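Uncharacterized protein PH0987 (Pyrococcus horikoshii, PDB 2PHC) is of unknown function but probably binds ATP and acts as a hydrolase. Local coordinates at residues G97-F102 against K151-V156; E116-P121 against K166-Y171; Y126-L131 against R188-G193. One frame throughout, in Å; residues are numbered along the deposited sequence.

Contact 1 (G97-F102 against K151-V156)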
loop_
_atom_site.group_PDB
_atom_site.type_symbol
_atom_site.label_atom_id
_atom_site.label_comp_id
_atom_site.label_asym_id
_atom_site.label_seq_id
_atom_site.Cartn_x
_atom_site.Cartn_y
_atom_site.Cartn_z
ATOM N N GLY A 97 -9.100 -15.153 -10.984
ATOM C CA GLY A 97 -7.691 -15.253 -11.114
ATOM C C GLY A 97 -7.320 -16.683 -11.326
ATOM O O GLY A 97 -7.408 -17.441 -10.369
ATOM N N PRO A 98 -7.078 -17.112 -12.587
ATOM C CA PRO A 98 -6.583 -18.462 -12.973
ATOM C C PRO A 98 -5.194 -18.845 -12.502
ATOM O O PRO A 98 -4.846 -20.046 -12.384
ATOM C CB PRO A 98 -6.611 -18.417 -14.502
ATOM C CG PRO A 98 -6.903 -16.995 -14.876
ATOM C CD PRO A 98 -7.593 -16.366 -13.744
ATOM N N ASP A 99 -4.390 -17.854 -12.224
ATOM C CA ASP A 99 -2.996 -18.063 -12.073
ATOM C C ASP A 99 -2.598 -18.044 -10.598
ATOM O O ASP A 99 -1.461 -18.111 -10.275
ATOM C CB ASP A 99 -2.258 -16.982 -12.828
ATOM C CG ASP A 99 -2.427 -17.055 -14.324
ATOM O OD1 ASP A 99 -2.311 -18.119 -14.892
ATOM O OD2 ASP A 99 -2.628 -16.033 -14.941
ATOM N N ILE A 100 -3.553 -17.942 -9.699
ATOM C CA ILE A 100 -3.233 -17.764 -8.294
ATOM C C ILE A 100 -2.629 -18.986 -7.670
ATOM O O ILE A 100 -1.859 -18.907 -6.775
ATOM C CB ILE A 100 -4.410 -17.238 -7.468
ATOM C CG1 ILE A 100 -3.940 -16.656 -6.148
ATOM C CG2 ILE A 100 -5.448 -18.303 -7.226
ATOM C CD1 ILE A 100 -4.983 -15.965 -5.415
ATOM N N GLU A 101 -2.984 -20.133 -8.181
ATOM C CA GLU A 101 -2.452 -21.364 -7.639
ATOM C C GLU A 101 -1.015 -21.497 -7.977
ATOM O O GLU A 101 -0.232 -21.964 -7.148
ATOM C CB GLU A 101 -3.315 -22.610 -8.076
ATOM C CG GLU A 101 -4.827 -22.571 -7.570
ATOM C CD GLU A 101 -5.823 -21.939 -8.634
ATOM O OE1 GLU A 101 -5.407 -21.273 -9.644
ATOM O OE2 GLU A 101 -7.051 -22.116 -8.448
ATOM N N PHE A 102 -0.617 -21.106 -9.188
ATOM C CA PHE A 102 0.817 -21.172 -9.566
ATOM C C PHE A 102 1.628 -20.131 -8.773
ATOM O O PHE A 102 2.851 -20.324 -8.458
ATOM C CB PHE A 102 0.943 -20.938 -11.074
ATOM C CG PHE A 102 2.364 -20.771 -11.548
ATOM C CD1 PHE A 102 3.032 -21.814 -12.225
ATOM C CD2 PHE A 102 3.052 -19.552 -11.346
ATOM C CE1 PHE A 102 4.320 -21.655 -12.633
ATOM C CE2 PHE A 102 4.379 -19.440 -11.716
ATOM C CZ PHE A 102 5.010 -20.453 -12.389
ATOM N N LYS A 151 4.060 -17.198 -22.643
ATOM C CA LYS A 151 3.393 -16.572 -23.735
ATOM C C LYS A 151 2.167 -15.893 -23.174
ATOM O O LYS A 151 1.373 -16.527 -22.498
ATOM C CB LYS A 151 2.891 -17.733 -24.486
ATOM C CD LYS A 151 0.618 -18.638 -25.566
ATOM C CE LYS A 151 -0.764 -19.154 -25.113
ATOM N NZ LYS A 151 -0.932 -20.662 -25.206
ATOM N N PRO A 152 1.969 -14.624 -23.527
ATOM C CA PRO A 152 0.807 -13.808 -23.167
ATOM C C PRO A 152 -0.551 -14.366 -23.594
ATOM O O PRO A 152 -0.650 -14.896 -24.690
ATOM C CB PRO A 152 1.045 -12.501 -23.921
ATOM C CG PRO A 152 2.522 -12.490 -24.216
ATOM C CD PRO A 152 2.974 -13.899 -24.316
ATOM N N ARG A 153 -1.582 -14.190 -22.758
ATOM C CA ARG A 153 -2.951 -14.364 -23.123
ATOM C C ARG A 153 -3.392 -13.279 -24.085
ATOM O O ARG A 153 -2.821 -12.167 -24.069
ATOM C CB ARG A 153 -3.851 -14.296 -21.889
ATOM C CG ARG A 153 -3.700 -15.461 -20.956
ATOM C CD ARG A 153 -4.841 -15.519 -20.013
ATOM N NE ARG A 153 -4.641 -16.701 -19.170
ATOM C CZ ARG A 153 -4.021 -16.683 -18.012
ATOM N NH1 ARG A 153 -3.574 -15.500 -17.521
ATOM N NH2 ARG A 153 -3.857 -17.840 -17.349
ATOM N N LEU A 154 -4.411 -13.561 -24.911
ATOM C CA LEU A 154 -4.741 -12.605 -25.980
ATOM C C LEU A 154 -5.777 -11.583 -25.517
ATOM O O LEU A 154 -5.910 -10.488 -26.131
ATOM C CB LEU A 154 -5.191 -13.316 -27.284
ATOM C CG LEU A 154 -4.079 -13.825 -28.209
ATOM C CD1 LEU A 154 -4.660 -14.477 -29.511
ATOM C CD2 LEU A 154 -3.078 -12.683 -28.568
ATOM N N LYS A 155 -6.527 -11.985 -24.489
ATOM C CA LYS A 155 -7.696 -11.296 -23.975
ATOM C C LYS A 155 -7.706 -11.536 -22.468
ATOM O O LYS A 155 -8.021 -12.654 -22.003
ATOM C CB LYS A 155 -9.037 -11.843 -24.549
ATOM C CG LYS A 155 -9.627 -11.123 -25.771
ATOM C CD LYS A 155 -10.991 -11.790 -26.170
ATOM C CE LYS A 155 -11.436 -11.530 -27.630
ATOM N NZ LYS A 155 -12.713 -10.646 -27.630
ATOM N N VAL A 156 -7.388 -10.491 -21.700
ATOM C CA VAL A 156 -7.452 -10.544 -20.257
ATOM C C VAL A 156 -8.650 -9.698 -19.895
ATOM O O VAL A 156 -8.769 -8.591 -20.375
ATOM C CB VAL A 156 -6.065 -10.074 -19.640
ATOM C CG1 VAL A 156 -6.149 -9.934 -18.173
ATOM C CG2 VAL A 156 -4.917 -11.073 -20.012
#
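D99 and R153 meet head-on in a salt bridge held by two hydrogen bonds. The guanidinium uses its far end. R153 NH1 donates a hydrogen bond to D99 OD2 at 2.8 Å. R153 NH2 donates one to D99 OD1 at 2.9 Å, and this bond is the straighter of the two, at 170°. Both oxygens lie close to the guanidinium plane. OD2 accepts on its syn lone pair, whereas the donor to OD1 sits somewhat tilted from the carboxylate plane. The two flat groups are nearly coplanar, 27° apart, so each nitrogen has its own oxygen. The chain of R153 is extended from CG to NE and spans the distance from the 151-156 segment.

This is the tight part of the contact. D99 is buried, and OD2 also bonds the backbone N of I181. Two partners therefore share that oxygen. The bridge lies beside strand 180-184 of the large mixed sheet of the carboxyltransferase domain, and I181 of that strand touches R153. It joins the residue just before helix 100-107 to the 151-156 segment. An alanine at D99 would remove both oxygens, and would probably leave the R153 guanidinium without its mate and free to swing, with the N of I181 losing a side-chain acceptor.

The looser side belongs to P98. Its ring lies over one face of the guanidinium, offset toward the rim, with P98 CG 3.9 Å above the plane of R153. P98 CB and CG both come no nearer than 4.0 Å to R153 NH2. P98 is exposed and R153 partly exposed, so this is the solvent side.

Contact 2 (E116-P121 against K166-Y171)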
loop_
_atom_site.group_PDB
_atom_site.type_symbol
_atom_site.label_atom_id
_atom_site.label_comp_id
_atom_site.label_asym_id
_atom_site.label_seq_id
_atom_site.Cartn_x
_atom_site.Cartn_y
_atom_site.Cartn_z
ATOM N N GLU A 116 -3.730 -12.599 1.392
ATOM C CA GLU A 116 -3.452 -11.777 2.570
ATOM C C GLU A 116 -2.241 -10.919 2.302
ATOM O O GLU A 116 -2.237 -9.751 2.627
ATOM C CB GLU A 116 -3.157 -12.660 3.811
ATOM C CG GLU A 116 -2.253 -12.033 4.920
ATOM C CD GLU A 116 -3.051 -11.170 5.929
ATOM O OE1 GLU A 116 -4.267 -11.514 6.156
ATOM O OE2 GLU A 116 -2.477 -10.152 6.485
ATOM N N ILE A 117 -1.221 -11.522 1.688
ATOM C CA ILE A 117 0.035 -10.892 1.363
ATOM C C ILE A 117 -0.140 -9.863 0.278
ATOM O O ILE A 117 0.372 -8.758 0.405
ATOM C CB ILE A 117 1.035 -11.926 0.979
ATOM C CG1 ILE A 117 1.284 -12.825 2.199
ATOM C CG2 ILE A 117 2.379 -11.320 0.479
ATOM C CD1 ILE A 117 2.221 -14.011 1.862
ATOM N N HIS A 118 -0.826 -10.229 -0.789
ATOM C CA HIS A 118 -1.325 -9.283 -1.745
ATOM C C HIS A 118 -2.204 -8.097 -1.272
ATOM O O HIS A 118 -2.012 -6.956 -1.724
ATOM C CB HIS A 118 -2.057 -9.954 -2.882
ATOM C CG HIS A 118 -2.148 -9.089 -4.067
ATOM N ND1 HIS A 118 -3.228 -8.255 -4.311
ATOM C CD2 HIS A 118 -1.250 -8.848 -5.030
ATOM C CE1 HIS A 118 -2.989 -7.556 -5.401
ATOM N NE2 HIS A 118 -1.778 -7.871 -5.834
ATOM N N SER A 119 -3.205 -8.366 -0.462
ATOM C CA SER A 119 -4.113 -7.314 -0.077
ATOM C C SER A 119 -3.691 -6.545 1.245
ATOM O O SER A 119 -4.316 -5.547 1.604
ATOM C CB SER A 119 -5.518 -7.888 0.055
ATOM O OG SER A 119 -5.620 -8.667 1.264
ATOM N N LYS A 120 -2.614 -6.967 1.902
ATOM C CA LYS A 120 -2.134 -6.313 3.099
ATOM C C LYS A 120 -1.479 -4.907 2.837
ATOM O O LYS A 120 -1.894 -3.961 3.440
ATOM C CB LYS A 120 -1.234 -7.282 3.933
ATOM C CG LYS A 120 -0.489 -6.685 5.187
ATOM C CE LYS A 120 -1.864 -3.388 7.256
ATOM N NZ LYS A 120 -1.351 -2.407 6.211
ATOM N N PRO A 121 -0.527 -4.769 1.910
ATOM C CA PRO A 121 0.066 -3.422 1.781
ATOM C C PRO A 121 -0.811 -2.274 1.271
ATOM O O PRO A 121 -1.860 -2.447 0.603
ATOM C CB PRO A 121 1.231 -3.603 0.809
ATOM C CG PRO A 121 1.393 -5.154 0.595
ATOM C CD PRO A 121 0.076 -5.758 1.010
ATOM N N LYS A 166 8.286 -8.352 -9.195
ATOM C CA LYS A 166 7.935 -7.667 -7.992
ATOM C C LYS A 166 6.823 -6.630 -8.124
ATOM O O LYS A 166 6.636 -5.896 -7.220
ATOM C CB LYS A 166 9.210 -7.063 -7.345
ATOM C CG LYS A 166 10.282 -8.159 -7.148
ATOM C CD LYS A 166 11.733 -7.532 -7.022
ATOM C CE LYS A 166 12.774 -8.639 -6.802
ATOM N NZ LYS A 166 14.118 -8.064 -6.425
ATOM N N GLN A 167 6.111 -6.594 -9.244
ATOM C CA GLN A 167 5.049 -5.586 -9.540
ATOM C C GLN A 167 3.712 -6.186 -9.572
ATOM O O GLN A 167 3.494 -7.314 -10.108
ATOM C CB GLN A 167 5.153 -5.049 -10.983
ATOM C CG GLN A 167 6.424 -4.557 -11.468
ATOM C CD GLN A 167 6.443 -3.037 -11.330
ATOM O OE1 GLN A 167 5.560 -2.316 -11.839
ATOM N NE2 GLN A 167 7.414 -2.559 -10.620
ATOM N N THR A 168 2.782 -5.414 -9.132
ATOM C CA THR A 168 1.404 -5.740 -9.288
ATOM C C THR A 168 0.693 -4.545 -9.942
ATOM O O THR A 168 1.223 -3.470 -10.088
ATOM C CB THR A 168 0.734 -6.260 -7.951
ATOM O OG1 THR A 168 -0.574 -6.770 -8.237
ATOM C CG2 THR A 168 0.666 -5.186 -6.851
ATOM N N GLY A 169 -0.489 -4.763 -10.442
ATOM C CA GLY A 169 -1.185 -3.701 -11.099
ATOM C C GLY A 169 -2.408 -4.357 -11.647
ATOM O O GLY A 169 -2.669 -5.505 -11.323
ATOM N N TRP A 170 -3.153 -3.649 -12.470
ATOM C CA TRP A 170 -4.295 -4.272 -13.120
ATOM C C TRP A 170 -4.513 -3.753 -14.567
ATOM O O TRP A 170 -4.168 -2.603 -14.888
ATOM C CB TRP A 170 -5.558 -4.105 -12.296
ATOM C CG TRP A 170 -6.134 -2.678 -12.218
ATOM C CD1 TRP A 170 -7.006 -2.101 -13.070
ATOM C CD2 TRP A 170 -5.915 -1.700 -11.157
ATOM N NE1 TRP A 170 -7.358 -0.841 -12.636
ATOM C CE2 TRP A 170 -6.660 -0.552 -11.492
ATOM C CE3 TRP A 170 -5.141 -1.698 -9.969
ATOM C CZ2 TRP A 170 -6.701 0.603 -10.662
ATOM C CZ3 TRP A 170 -5.154 -0.505 -9.155
ATOM C CH2 TRP A 170 -5.941 0.583 -9.486
ATOM N N TYR A 171 -5.031 -4.659 -15.405
ATOM C CA TYR A 171 -5.644 -4.357 -16.691
ATOM C C TYR A 171 -6.956 -3.622 -16.528
ATOM O O TYR A 171 -7.895 -4.172 -15.914
ATOM C CB TYR A 171 -5.862 -5.647 -17.418
ATOM C CG TYR A 171 -4.569 -6.382 -17.623
ATOM C CD1 TYR A 171 -3.906 -6.260 -18.791
ATOM C CD2 TYR A 171 -4.040 -7.191 -16.647
ATOM C CE1 TYR A 171 -2.730 -6.918 -19.018
ATOM C CE2 TYR A 171 -2.854 -7.910 -16.863
ATOM C CZ TYR A 171 -2.201 -7.739 -18.031
ATOM O OH TYR A 171 -1.016 -8.344 -18.281
#
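H118 and T168 are joined by one side-chain hydrogen bond in the interior of the protein. The two backbones stay well apart, with H118 CA 8.8 Å from T168 CA, and the imidazole spans the gap.

H118 leaves helix 111-119 at CB, which does not itself point at the strand. The first torsion places CG opposite the backbone N (chi1 -160°), and this carries the ring across to strand 167-171. On one flank of the ring, ND1 is hydrogen-bonded to Y92 OH. On the way to the tip, H118 CE1 passes 3.8 Å from T168 OG1, and H118 CD2 lies 3.9 Å from the same oxygen. The near equality shows that the oxygen stands straight ahead of the ring. At the tip, H118 NE2 donates to T168 OG1 over 2.9 Å. The N-H points almost directly at the oxygen (174°), which lies in the ring plane. T168 CB and CG2 stand just behind, with T168 CG2 3.8 Å from H118 NE2.

Both ring nitrogens are thus bonded, which limits how the imidazole can turn. T168 OG1 has a second partner in the carbonyl O of G162 on the adjoining strand. That carbonyl can only accept, so the hydroxyl accepts from H118 NE2 and donates to the G162 carbonyl. The polar chain runs from Y92 through the ring to G162. Around it the packing is largely apolar. The ring of F208 meets that of H118 with planes about 25° apart, and V161, I182 and I144 also touch the histidine.

A side chain from a packed helix here bonds strand 167-171 of the mixed sheet, consistent with the cyclophilin-like fold of the family.

Contact 3 (Y126-L131 against R188-G193)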
loop_
_atom_site.group_PDB
_atom_site.type_symbol
_atom_site.label_atom_id
_atom_site.label_comp_id
_atom_site.label_asym_id
_atom_site.label_seq_id
_atom_site.Cartn_x
_atom_site.Cartn_y
_atom_site.Cartn_z
ATOM N N TYR A 126 2.089 4.560 -9.288
ATOM C CA TYR A 126 3.258 5.317 -9.741
ATOM C C TYR A 126 3.145 5.705 -11.227
ATOM O O TYR A 126 3.785 6.635 -11.659
ATOM C CB TYR A 126 4.611 4.632 -9.340
ATOM C CG TYR A 126 4.935 3.347 -10.115
ATOM C CD1 TYR A 126 5.442 3.412 -11.357
ATOM C CD2 TYR A 126 4.750 2.073 -9.536
ATOM C CE1 TYR A 126 5.760 2.230 -12.140
ATOM C CE2 TYR A 126 5.069 0.839 -10.289
ATOM C CZ TYR A 126 5.573 0.966 -11.576
ATOM O OH TYR A 126 5.892 -0.146 -12.306
ATOM N N PHE A 127 2.265 5.073 -11.994
ATOM C CA PHE A 127 2.198 5.388 -13.428
ATOM C C PHE A 127 0.873 4.909 -13.860
ATOM O O PHE A 127 0.457 3.895 -13.351
ATOM C CB PHE A 127 3.331 4.643 -14.226
ATOM C CG PHE A 127 3.413 5.039 -15.710
ATOM C CD1 PHE A 127 4.132 6.142 -16.114
ATOM C CD2 PHE A 127 2.783 4.294 -16.679
ATOM C CE1 PHE A 127 4.199 6.502 -17.469
ATOM C CE2 PHE A 127 2.878 4.638 -18.034
ATOM C CZ PHE A 127 3.565 5.745 -18.415
ATOM N N LEU A 128 0.218 5.631 -14.791
ATOM C CA LEU A 128 -0.958 5.110 -15.478
ATOM C C LEU A 128 -0.768 5.123 -17.040
ATOM O O LEU A 128 -0.319 6.135 -17.645
ATOM C CB LEU A 128 -2.203 5.929 -15.141
ATOM C CG LEU A 128 -2.572 5.940 -13.630
ATOM C CD1 LEU A 128 -3.646 7.002 -13.449
ATOM C CD2 LEU A 128 -3.157 4.570 -13.189
ATOM N N GLY A 129 -1.262 4.064 -17.675
ATOM C CA GLY A 129 -1.372 4.092 -19.127
ATOM C C GLY A 129 -2.818 3.970 -19.513
ATOM O O GLY A 129 -3.640 3.403 -18.726
ATOM N N PHE A 130 -3.023 4.551 -20.648
ATOM C CA PHE A 130 -4.220 4.661 -21.296
ATOM C C PHE A 130 -4.015 4.057 -22.634
ATOM O O PHE A 130 -3.047 4.099 -23.325
ATOM C CB PHE A 130 -4.729 6.083 -21.360
ATOM C CG PHE A 130 -4.878 6.714 -20.050
ATOM C CD1 PHE A 130 -6.041 6.639 -19.377
ATOM C CD2 PHE A 130 -3.858 7.400 -19.501
ATOM C CE1 PHE A 130 -6.188 7.242 -18.176
ATOM C CE2 PHE A 130 -3.997 7.999 -18.289
ATOM C CZ PHE A 130 -5.172 7.927 -17.633
ATOM N N LEU A 131 -5.034 3.372 -22.884
ATOM C CA LEU A 131 -5.456 2.811 -24.175
ATOM C C LEU A 131 -4.504 1.644 -24.668
ATOM O O LEU A 131 -4.011 1.635 -25.836
ATOM C CB LEU A 131 -5.573 3.968 -25.202
ATOM C CG LEU A 131 -6.635 5.123 -25.044
ATOM C CD1 LEU A 131 -6.515 6.266 -26.096
ATOM N N ARG A 188 -15.470 -0.151 -12.795
ATOM C CA ARG A 188 -14.905 0.307 -14.059
ATOM C C ARG A 188 -13.893 1.359 -13.646
ATOM O O ARG A 188 -14.237 2.554 -13.468
ATOM C CB ARG A 188 -15.950 0.901 -14.941
ATOM C CG ARG A 188 -15.485 1.110 -16.348
ATOM C CD ARG A 188 -16.628 1.623 -17.239
ATOM N NE ARG A 188 -16.087 2.125 -18.501
ATOM C CZ ARG A 188 -16.824 2.403 -19.568
ATOM N NH1 ARG A 188 -18.136 2.228 -19.519
ATOM N NH2 ARG A 188 -16.249 2.859 -20.672
ATOM N N THR A 189 -12.634 0.909 -13.525
ATOM C CA THR A 189 -11.547 1.764 -13.000
ATOM C C THR A 189 -11.079 2.894 -13.931
ATOM O O THR A 189 -10.593 3.945 -13.472
ATOM C CB THR A 189 -10.343 0.912 -12.483
ATOM O OG1 THR A 189 -9.822 0.121 -13.555
ATOM C CG2 THR A 189 -10.766 0.008 -11.270
ATOM N N PHE A 190 -11.209 2.689 -15.233
ATOM C CA PHE A 190 -10.935 3.720 -16.231
ATOM C C PHE A 190 -12.196 3.927 -17.096
ATOM O O PHE A 190 -12.783 3.007 -17.666
ATOM C CB PHE A 190 -9.682 3.385 -17.150
ATOM C CG PHE A 190 -8.284 3.408 -16.444
ATOM C CD1 PHE A 190 -7.171 3.937 -17.111
ATOM C CD2 PHE A 190 -8.064 2.811 -15.178
ATOM C CE1 PHE A 190 -5.861 3.901 -16.518
ATOM C CE2 PHE A 190 -6.789 2.763 -14.558
ATOM C CZ PHE A 190 -5.687 3.274 -15.278
ATOM N N ASN A 191 -12.608 5.147 -17.273
ATOM C CA ASN A 191 -13.893 5.343 -17.917
ATOM C C ASN A 191 -13.784 6.616 -18.609
ATOM O O ASN A 191 -13.862 7.617 -17.943
ATOM C CB ASN A 191 -15.035 5.393 -16.890
ATOM C CG ASN A 191 -16.407 5.469 -17.552
ATOM O OD1 ASN A 191 -16.526 5.804 -18.736
ATOM N ND2 ASN A 191 -17.452 5.213 -16.770
ATOM N N PRO A 192 -13.530 6.601 -19.951
ATOM C CA PRO A 192 -13.391 7.916 -20.627
ATOM C C PRO A 192 -14.792 8.590 -20.477
ATOM O O PRO A 192 -15.794 7.906 -20.166
ATOM C CB PRO A 192 -13.001 7.531 -22.081
ATOM C CG PRO A 192 -13.718 6.198 -22.302
ATOM C CD PRO A 192 -13.478 5.488 -20.910
ATOM N N GLY A 193 -14.952 9.889 -20.532
ATOM C CA GLY A 193 -16.369 10.266 -20.157
ATOM C C GLY A 193 -16.847 10.099 -18.689
ATOM O O GLY A 193 -18.044 10.186 -18.378
#
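The rings of F130 and F190 meet obliquely, with centroids 5.3 Å apart and planes at 54°. F130 CE1 lies 3.6 Å from F190 CD1, and F130 CD1 is 3.7 Å from the same atom. The two side chains cross at about a right angle. The carbonyl O of G129 comes within 3.2 Å of F190 CE1. At the far end, L128 CD2 touches F190 CZ at 3.5 Å. These partners also approach at a slant, so F190 is met by three successive residues along its CD1, CE1 and CZ atoms.

F190 is the centre of the contact and is buried. Its CG lies opposite the carbonyl carbon (chi1 -68°). Its CB points toward strand 123-129, and the ring reaches G129 at the strand end. That strand belongs to the seven-stranded sheet of the carboxyltransferase domain. The 188-193 segment has no regular structure and belongs to the long connection between strands 180-184 and 205-211. The contact therefore fastens a loop over a strand end. Backbone hydrogen bonds between T189 and I199 and between N191 and P197 draw the two arms of the same connection together. A172, just after strand 167-171, also packs on F190.

The first torsion of L128 (chi1 -61°) turns its CD2 to F190 CZ, and its CB points toward the loop. Its side chain reaches S198 and P202 as well, so the leucine is shared between the two arms. F130 is the more exposed partner. Its CB does not point straight at F190, but the ring end comes nearer. In the crystal, a neighbouring molecule also touches L128, G129 and F130.

In the fold
The chain first builds the four-stranded sheet with helices 21-37 and 63-82, which carry none of the contacts. Segments 97-102, 116-121 and 126-131 then follow, and their partners 151-156, 166-171 and 188-193 come later in the same order. All three contacts therefore cross, and none nests. Contact 1 closes 48 residues, contact 2 closes 44 and contact 3 closes 56. Contacts 1 and 2 touch through V156 and Y171. Contacts 2 and 3 meet where W170 NE1 probably bonds T189 OG1. Contacts 1 and 3 do not touch. Contact 1 joins the start of helix 100-107 to the segment holding strand 155-156; contacts 2 and 3 tie helix 111-119 and a long loop to the large mixed sheet.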